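Long-range contact in molybdopterin converting factor, subunit 1 (MoaD) (PDB 3RPF), which probably serves as the small, ubiquitin-like sulfur-carrier subunit of molybdopterin synthase, handing sulfur to the catalytic subunit during molybdenum cofactor synthesis: residues V5-P10 with I65-P70. Residues are numbered along the deposited sequence; the frame is centred on the assembly and turned at random.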
loop_
_atom_site.group_PDB
_atom_site.type_symbol
_atom_site.label_atom_id
_atom_site.label_comp_id
_atom_site.label_asym_id
_atom_site.label_seq_id
_atom_site.Cartn_x
_atom_site.Cartn_y
_atom_site.Cartn_z
ATOM N N VAL D 5 -6.493 -2.533 -39.441
ATOM C CA VAL D 5 -7.110 -3.246 -38.330
ATOM C C VAL D 5 -6.021 -4.025 -37.603
ATOM O O VAL D 5 -5.338 -4.847 -38.212
ATOM C CB VAL D 5 -8.181 -4.240 -38.823
ATOM C CG1 VAL D 5 -8.877 -4.908 -37.652
ATOM C CG2 VAL D 5 -9.197 -3.540 -39.731
ATOM N N ARG D 6 -5.841 -3.762 -36.308
ATOM C CA ARG D 6 -4.828 -4.473 -35.530
ATOM C C ARG D 6 -5.489 -5.320 -34.456
ATOM O O ARG D 6 -6.550 -4.968 -33.943
ATOM C CB ARG D 6 -3.832 -3.495 -34.909
ATOM C CG ARG D 6 -3.275 -2.449 -35.886
ATOM C CD ARG D 6 -2.237 -1.556 -35.212
ATOM N NE ARG D 6 -2.771 -0.897 -34.018
ATOM C CZ ARG D 6 -2.031 -0.225 -33.136
ATOM N NH1 ARG D 6 -0.717 -0.121 -33.304
ATOM N NH2 ARG D 6 -2.602 0.345 -32.081
ATOM N N PHE D 7 -4.860 -6.440 -34.117
ATOM C CA PHE D 7 -5.429 -7.373 -33.149
ATOM C C PHE D 7 -4.450 -7.593 -31.996
ATOM O O PHE D 7 -3.352 -8.106 -32.200
ATOM C CB PHE D 7 -5.757 -8.700 -33.841
ATOM C CG PHE D 7 -6.650 -8.547 -35.054
ATOM C CD1 PHE D 7 -8.019 -8.384 -34.901
ATOM C CD2 PHE D 7 -6.121 -8.556 -36.334
ATOM C CE1 PHE D 7 -8.846 -8.238 -35.991
ATOM C CE2 PHE D 7 -6.949 -8.406 -37.450
ATOM C CZ PHE D 7 -8.316 -8.250 -37.276
ATOM N N PHE D 8 -4.853 -7.196 -30.807
ATOM C CA PHE D 8 -3.986 -7.248 -29.650
ATOM C C PHE D 8 -4.129 -8.502 -28.802
ATOM O O PHE D 8 -5.127 -9.197 -28.861
ATOM C CB PHE D 8 -4.184 -5.998 -28.800
ATOM C CG PHE D 8 -3.428 -4.811 -29.296
ATOM C CD1 PHE D 8 -2.110 -4.637 -28.965
ATOM C CD2 PHE D 8 -4.034 -3.880 -30.107
ATOM C CE1 PHE D 8 -1.417 -3.555 -29.413
ATOM C CE2 PHE D 8 -3.345 -2.791 -30.558
ATOM C CZ PHE D 8 -2.031 -2.630 -30.209
ATOM N N GLY D 9 -3.106 -8.769 -28.012
ATOM C CA GLY D 9 -3.123 -9.893 -27.107
ATOM C C GLY D 9 -3.284 -11.256 -27.732
ATOM O O GLY D 9 -2.594 -11.594 -28.672
ATOM N N PRO D 10 -4.205 -12.036 -27.196
ATOM C CA PRO D 10 -4.408 -13.432 -27.597
ATOM C C PRO D 10 -4.863 -13.639 -29.041
ATOM O O PRO D 10 -4.668 -14.727 -29.567
ATOM C CB PRO D 10 -5.479 -13.924 -26.619
ATOM C CG PRO D 10 -6.096 -12.705 -26.079
ATOM C CD PRO D 10 -5.008 -11.700 -26.023
ATOM N N ILE D 65 -7.769 0.869 -36.461
ATOM C CA ILE D 65 -8.775 0.340 -35.554
ATOM C C ILE D 65 -8.257 -0.879 -34.802
ATOM O O ILE D 65 -7.883 -1.872 -35.425
ATOM C CB ILE D 65 -10.041 -0.015 -36.337
ATOM C CG1 ILE D 65 -10.715 1.284 -36.804
ATOM C CG2 ILE D 65 -10.947 -0.904 -35.493
ATOM C CD1 ILE D 65 -12.011 1.112 -37.557
ATOM N N SER D 66 -8.249 -0.805 -33.471
ATOM C CA SER D 66 -7.636 -1.847 -32.644
ATOM C C SER D 66 -8.616 -2.640 -31.771
ATOM O O SER D 66 -9.420 -2.064 -31.033
ATOM C CB SER D 66 -6.533 -1.244 -31.764
ATOM O OG SER D 66 -5.541 -0.632 -32.569
ATOM N N LEU D 67 -8.524 -3.965 -31.867
ATOM C CA LEU D 67 -9.370 -4.881 -31.103
ATOM C C LEU D 67 -8.675 -5.303 -29.811
ATOM O O LEU D 67 -7.542 -5.798 -29.840
ATOM C CB LEU D 67 -9.719 -6.119 -31.932
ATOM C CG LEU D 67 -10.882 -6.027 -32.927
ATOM C CD1 LEU D 67 -10.398 -5.557 -34.295
ATOM C CD2 LEU D 67 -11.619 -7.359 -33.047
ATOM N N LEU D 68 -9.372 -5.128 -28.688
ATOM C CA LEU D 68 -8.808 -5.360 -27.361
ATOM C C LEU D 68 -9.625 -6.386 -26.577
ATOM O O LEU D 68 -10.726 -6.085 -26.108
ATOM C CB LEU D 68 -8.758 -4.042 -26.578
ATOM C CG LEU D 68 -8.239 -2.827 -27.350
ATOM C CD1 LEU D 68 -8.141 -1.609 -26.450
ATOM C CD2 LEU D 68 -6.893 -3.131 -27.973
ATOM N N PRO D 69 -9.088 -7.608 -26.439
ATOM C CA PRO D 69 -9.701 -8.697 -25.672
ATOM C C PRO D 69 -9.629 -8.388 -24.178
ATOM O O PRO D 69 -8.884 -7.490 -23.789
ATOM C CB PRO D 69 -8.798 -9.896 -25.988
ATOM C CG PRO D 69 -7.973 -9.488 -27.171
ATOM C CD PRO D 69 -7.816 -8.017 -27.055
ATOM N N PRO D 70 -10.387 -9.122 -23.349
ATOM C CA PRO D 70 -10.336 -8.883 -21.899
ATOM C C PRO D 70 -8.893 -8.891 -21.355
ATOM O O PRO D 70 -8.078 -9.718 -21.781
ATOM C CB PRO D 70 -11.137 -10.054 -21.325
ATOM C CG PRO D 70 -12.079 -10.444 -22.437
ATOM C CD PRO D 70 -11.336 -10.190 -23.718
#
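Val5-Phe7 and Ile65-Leu67 pair as the parallel first and last strands of the ubiquitin-like β-grasp fold. Arg6 N gives its hydrogen to Ile65 O (2.9 Å), Leu67 N returns one to Arg6 O (3.0 Å), and Phe8 N continues the pattern to Leu67 O just beyond the end of the first strand. Alternation then sorts the side chains. Val5, Phe7, Ile65 and Leu67, all apolar, share the buried face, where Ile65 and Leu67 also pack on Ile45. Leu67 CD1 touches two side chains, 3.5 Å from Phe7 CE1 and 3.7 Å from Val5 CG1, the latter placed there by a chi1 of -176° that sets CG1 anti to the backbone N.

On the other face of this β-grasp sheet, which is turned to the catalytic subunit, Arg6 and Ser66 put a polar pair. There the bend of the Arg6 chain at chi3 (-56°) brings NE round, and the guanidinium takes Ser66 OG side-on: NE and NH2 each donate, at 3.1 Å, to that one oxygen, which lies in the guanidinium plane. A small hydroxyl residue suits this site, since OG can accept both N-H groups. Phe8 CZ sits 3.6 Å above one guanidinium face, toward its rim, while the edge of the same ring meets Ser66. Phe8 CD2 also touches Leu68 CD2 (3.6 Å), and Tyr54 of the catalytic subunit stacks on the ring. Past the strands, Pro69 CG lies 3.3 Å from Phe8 O and also packs against the Pro10 ring; here the second segment leads into the C-terminal tail, with Pro69 O accepting a hydrogen bond from Trp122 of the catalytic subunit.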